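Local coordinates for uncharacterized protein (Streptococcus pneumoniae, PDB 3LFT) that probably serves as the substrate-binding protein of an ABC transporter, binding L-tryptophan in the cleft between its lobes, at residues M88-D93 against V113-P118; H237-A242 against N262-G267. All coordinates share one frame; numbering follows the deposited sequence.

Interaction 1 of 2, residues M88-D93 against V113-P118. With TRP (tryptophan), chain C.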
# COMPACT_ATOMS: atom_id res chain seq x y z
N MSE A 88 12.80 0.04 3.32
CA MSE A 88 11.36 0.15 3.17
C MSE A 88 10.90 -0.52 1.88
O MSE A 88 11.43 -0.21 0.80
CB MSE A 88 10.96 1.62 3.08
CG MSE A 88 11.37 2.49 4.28
SE MSE A 88 10.86 4.36 4.07
CE MSE A 88 11.80 4.79 2.44
N ALA A 89 9.92 -1.43 1.99
CA ALA A 89 9.29 -2.00 0.80
C ALA A 89 7.85 -1.51 0.72
O ALA A 89 6.95 -2.06 1.40
CB ALA A 89 9.34 -3.50 0.86
N ALA A 90 7.65 -0.48 -0.11
CA ALA A 90 6.33 0.11 -0.35
C ALA A 90 5.76 0.83 0.87
O ALA A 90 4.73 0.45 1.44
CB ALA A 90 5.34 -0.93 -0.92
N ILE A 91 6.44 1.92 1.26
CA ILE A 91 5.99 2.81 2.33
C ILE A 91 5.45 4.05 1.62
O ILE A 91 6.18 4.76 0.93
CB ILE A 91 7.17 3.17 3.26
CG1 ILE A 91 7.41 2.06 4.30
CG2 ILE A 91 6.91 4.47 4.02
CD1 ILE A 91 7.41 0.60 3.80
N THR A 92 4.15 4.31 1.78
CA THR A 92 3.50 5.37 0.99
C THR A 92 4.01 6.78 1.29
O THR A 92 4.17 7.60 0.39
CB THR A 92 1.96 5.26 1.13
OG1 THR A 92 1.54 4.08 0.45
CG2 THR A 92 1.19 6.47 0.62
N ASP A 93 4.29 7.05 2.56
CA ASP A 93 4.73 8.39 2.97
C ASP A 93 5.88 8.30 3.97
O ASP A 93 5.67 8.40 5.18
CB ASP A 93 3.56 9.18 3.57
CG ASP A 93 3.96 10.55 4.08
OD1 ASP A 93 5.06 11.04 3.75
OD2 ASP A 93 3.16 11.14 4.82
N VAL A 113 11.75 2.02 -0.99
CA VAL A 113 10.78 2.23 -2.07
C VAL A 113 9.45 2.70 -1.50
O VAL A 113 8.95 2.14 -0.52
CB VAL A 113 10.59 0.90 -2.85
CG1 VAL A 113 9.39 0.99 -3.80
CG2 VAL A 113 11.87 0.56 -3.63
N SER A 114 8.89 3.72 -2.16
CA SER A 114 7.67 4.36 -1.70
C SER A 114 6.61 4.36 -2.80
O SER A 114 6.92 4.71 -3.95
CB SER A 114 7.98 5.82 -1.32
OG SER A 114 6.80 6.57 -1.08
N ASP A 115 5.39 3.93 -2.45
CA ASP A 115 4.24 3.94 -3.37
C ASP A 115 3.29 5.08 -3.01
O ASP A 115 2.44 4.96 -2.12
CB ASP A 115 3.54 2.56 -3.35
CG ASP A 115 3.17 2.06 -1.96
OD1 ASP A 115 3.92 2.31 -0.99
OD2 ASP A 115 2.15 1.31 -1.85
N HIS A 116 3.46 6.21 -3.70
CA HIS A 116 2.61 7.38 -3.52
C HIS A 116 1.24 7.15 -4.17
O HIS A 116 1.15 6.74 -5.33
CB HIS A 116 3.29 8.59 -4.16
CG HIS A 116 2.48 9.85 -4.06
ND1 HIS A 116 1.73 10.34 -5.11
CD2 HIS A 116 2.28 10.69 -3.02
CE1 HIS A 116 1.10 11.43 -4.71
NE2 HIS A 116 1.42 11.67 -3.46
N ASN A 117 0.16 7.41 -3.44
CA ASN A 117 -1.17 7.21 -4.00
C ASN A 117 -1.57 8.28 -5.01
O ASN A 117 -1.50 9.46 -4.70
CB ASN A 117 -2.22 7.17 -2.89
CG ASN A 117 -3.58 6.74 -3.42
OD1 ASN A 117 -3.68 5.64 -4.03
ND2 ASN A 117 -4.62 7.56 -3.24
N PRO A 118 -2.00 7.87 -6.22
CA PRO A 118 -2.33 8.87 -7.25
C PRO A 118 -3.74 9.42 -7.06
O PRO A 118 -4.69 9.11 -7.80
CB PRO A 118 -2.18 8.09 -8.57
CG PRO A 118 -2.35 6.70 -8.22
CD PRO A 118 -1.93 6.51 -6.78
N TRP C . 2.08 1.33 0.89
CA TRP C . 1.46 0.66 2.07
C TRP C . 2.04 1.20 3.33
O TRP C . 1.96 0.55 4.38
CB TRP C . 1.65 -0.86 1.96
CG TRP C . 1.00 -1.42 0.72
CD1 TRP C . 1.60 -1.75 -0.49
CD2 TRP C . -0.44 -1.68 0.55
NE1 TRP C . 0.65 -2.20 -1.38
CE2 TRP C . -0.57 -2.16 -0.83
CE3 TRP C . -1.52 -1.51 1.37
CZ2 TRP C . -1.83 -2.49 -1.29
CZ3 TRP C . -2.78 -1.84 0.88
CH2 TRP C . -2.92 -2.33 -0.44
OXT TRP C . 2.60 2.31 3.31
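The amino-group site for the bound tryptophan forms where Thr92 and Asp115 meet, just past strand 86-89 and at the end of the neighbouring parallel strand 110-115. Asp115 CG stands between its own backbone N and carbonyl carbon (chi1 52°), and the carboxylate brings OD2 to 2.7 Å from the ligand N. Ala90 O accepts from the same nitrogen, as does Thr92 OG1, 2.8 Å from the ligand N. Three acceptors thus grip one nitrogen, which suits a protonated amino group, and the nearby carboxylate would probably favour that state.

Thr92 works at both ends of its hydroxyl: OG1 takes a bond from the ligand and gives its own proton to Asp115 O, 2.9 Å away, so the backbone of Asp115 helps to fix the rotation of this first-shell group. The Thr92 amide, Thr92 N, reaches the ligand's carboxylate oxygen OXT at 3.0 Å. Ligand binding at the C-terminal ends of parallel strands is a familiar feature of periplasmic-binding-protein folds. Thr71, Gln236 and Asn196 supply further hydrogen bonds to this tryptophan.

Behind the site, the backbones of the two segments are joined, first strand to strand and then from the loop after strand 86-89. Val113 N bonds to Met88 O at 2.9 Å and Ile91 N to Val113 O at 3.1 Å. Between these bonds the chain turns through Ala90, whose backbone has positive phi (67°); its amide gives Val113 O a weak, bent bond. Next along, Ser114 OG lies anti to its backbone N (chi1 170°) and donates to Ile91 O at 2.8 Å, approaching in the carbonyl plane. Ser114's own backbone bonds to the other side, to Asn262 and Phe264 of edge strand 262-264.

Interaction 2 of 2, residues H237-A242 against N262-G267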
# COMPACT_ATOMS: atom_id res chain seq x y z
N HIS A 237 4.30 -5.81 -8.29
CA HIS A 237 5.52 -6.55 -8.59
C HIS A 237 6.71 -5.61 -8.88
O HIS A 237 7.83 -5.86 -8.42
CB HIS A 237 5.27 -7.56 -9.71
CG HIS A 237 6.49 -8.36 -10.06
ND1 HIS A 237 6.92 -9.44 -9.32
CD2 HIS A 237 7.38 -8.20 -11.06
CE1 HIS A 237 8.02 -9.93 -9.87
NE2 HIS A 237 8.32 -9.19 -10.91
N ASP A 238 6.46 -4.51 -9.61
CA ASP A 238 7.50 -3.49 -9.84
C ASP A 238 8.06 -2.91 -8.53
O ASP A 238 9.27 -2.69 -8.41
CB ASP A 238 7.00 -2.36 -10.74
CG ASP A 238 6.85 -2.76 -12.20
OD1 ASP A 238 7.40 -3.79 -12.63
OD2 ASP A 238 6.17 -2.00 -12.93
N LEU A 239 7.18 -2.66 -7.57
CA LEU A 239 7.62 -2.17 -6.26
C LEU A 239 8.55 -3.15 -5.60
O LEU A 239 9.59 -2.78 -5.03
CB LEU A 239 6.44 -1.90 -5.33
CG LEU A 239 5.52 -0.74 -5.72
CD1 LEU A 239 4.25 -0.80 -4.89
CD2 LEU A 239 6.24 0.60 -5.58
N GLY A 240 8.21 -4.43 -5.68
CA GLY A 240 9.05 -5.45 -5.04
C GLY A 240 10.39 -5.60 -5.74
O GLY A 240 11.43 -5.68 -5.08
N VAL A 241 10.39 -5.65 -7.07
CA VAL A 241 11.67 -5.76 -7.79
C VAL A 241 12.58 -4.58 -7.47
O VAL A 241 13.78 -4.75 -7.21
CB VAL A 241 11.45 -5.87 -9.32
CG1 VAL A 241 12.78 -5.85 -10.08
CG2 VAL A 241 10.70 -7.16 -9.63
N ALA A 242 12.02 -3.38 -7.44
CA ALA A 242 12.82 -2.19 -7.15
C ALA A 242 13.38 -2.25 -5.74
O ALA A 242 14.52 -1.84 -5.49
CB ALA A 242 11.98 -0.92 -7.34
N ASN A 262 13.21 5.72 -3.67
CA ASN A 262 12.63 5.48 -4.98
C ASN A 262 11.11 5.59 -4.85
O ASN A 262 10.47 4.71 -4.29
CB ASN A 262 13.05 4.07 -5.45
CG ASN A 262 12.52 3.74 -6.82
OD1 ASN A 262 11.57 4.36 -7.28
ND2 ASN A 262 13.09 2.71 -7.47
N VAL A 263 10.56 6.68 -5.39
CA VAL A 263 9.12 6.95 -5.32
C VAL A 263 8.43 6.58 -6.63
O VAL A 263 8.83 7.04 -7.71
CB VAL A 263 8.83 8.44 -4.99
CG1 VAL A 263 7.31 8.68 -4.86
CG2 VAL A 263 9.52 8.84 -3.68
N PHE A 264 7.39 5.76 -6.53
CA PHE A 264 6.46 5.49 -7.64
C PHE A 264 5.21 6.31 -7.41
O PHE A 264 4.66 6.29 -6.29
CB PHE A 264 6.07 4.01 -7.66
CG PHE A 264 7.15 3.07 -8.14
CD1 PHE A 264 6.96 2.34 -9.31
CD2 PHE A 264 8.32 2.87 -7.40
CE1 PHE A 264 7.95 1.46 -9.78
CE2 PHE A 264 9.31 1.98 -7.86
CZ PHE A 264 9.12 1.27 -9.03
N SER A 265 4.74 7.02 -8.43
CA SER A 265 3.58 7.88 -8.20
C SER A 265 2.55 7.91 -9.29
O SER A 265 1.50 8.57 -9.17
CB SER A 265 4.02 9.31 -7.88
OG SER A 265 4.76 9.87 -8.96
N THR A 266 2.74 7.23 -10.39
CA THR A 266 1.65 7.55 -11.34
C THR A 266 0.57 6.52 -11.57
O THR A 266 -0.64 6.82 -11.60
CB THR A 266 2.11 8.26 -12.56
OG1 THR A 266 3.45 7.85 -12.89
CG2 THR A 266 2.17 9.76 -12.20
N GLY A 267 1.03 5.30 -11.72
CA GLY A 267 0.16 4.18 -11.88
C GLY A 267 -0.68 4.24 -13.13
O GLY A 267 -0.45 5.06 -14.03
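Pointing opposite ways, the side chains of Leu239 and Phe264 overlap as they pass, the leucine branch lying over one face of the phenylalanine ring. The touching atom is Leu239 CD2, 3.9 Å from the Phe264 ring centroid and 25° off the ring normal, a CH-pi contact. The methyl is displaced toward the rim: its closest ring atom is Phe264 CD2, 3.6 Å from Leu239 CD2, with Phe264 CG scarcely farther. On Phe264 itself, CG sits anti to the carbonyl carbon and beside the backbone N (chi1 -73°), which starts the ring off from a CB already directed at the helix.

Ala242, one helical turn on from Asp238, meets the same ring differently. Its methyl comes at the edge, near the ring plane, with Ala242 CB 4.0 Å from Phe264 CE2. That methyl also touches the amide end of Asn262, where ND2 is 3.8 Å from Ala242 CB. Asp238 lies by the CE1-CZ end of the ring, its CB 4.1 Å from Phe264 CE1; its carbonyl oxygen, near Phe264 CZ, takes the helical bond from Ala242 N.

Helix 236-251 is thereby packed against strand 262-264, the edge strand of the six-stranded parallel sheet. The two short segments run almost exactly antiparallel, at 176°, with axes 10.4 Å apart, the helix-on-sheet layering of an alpha/beta domain. Ile234 adds to the packing on both Leu239 and Phe264, and Leu239 also touches Val113 and Asp115 of the next strand inward.

No hydrogen bond joins helix and strand segments here. The contact is made mainly by methyls, a methylene and the aromatic ring, with a backbone carbonyl and an amide at its margin, so it probably depends on close packing rather than on directional bonds.

Overall arrangement
Both contacts belong to the same six-stranded parallel sheet, their centres about 8 Å apart, and both segments of interaction 1 come earlier in the chain than those of interaction 2. Interaction 1 joins strands 86-89 and 110-115 near the chain centre; interaction 2 lays helix 236-251 on the neighbouring edge strand 262-264, closer to the surface. Strand 110-115 is what they share, lying between strands 86-89 and 262-264 and bonded to both. The helix and edge strand come late in the sequence, so distant parts of the chain complete this lobe beside the tryptophan, whose pocket takes residues from interaction 1 and has Leu239 nearby.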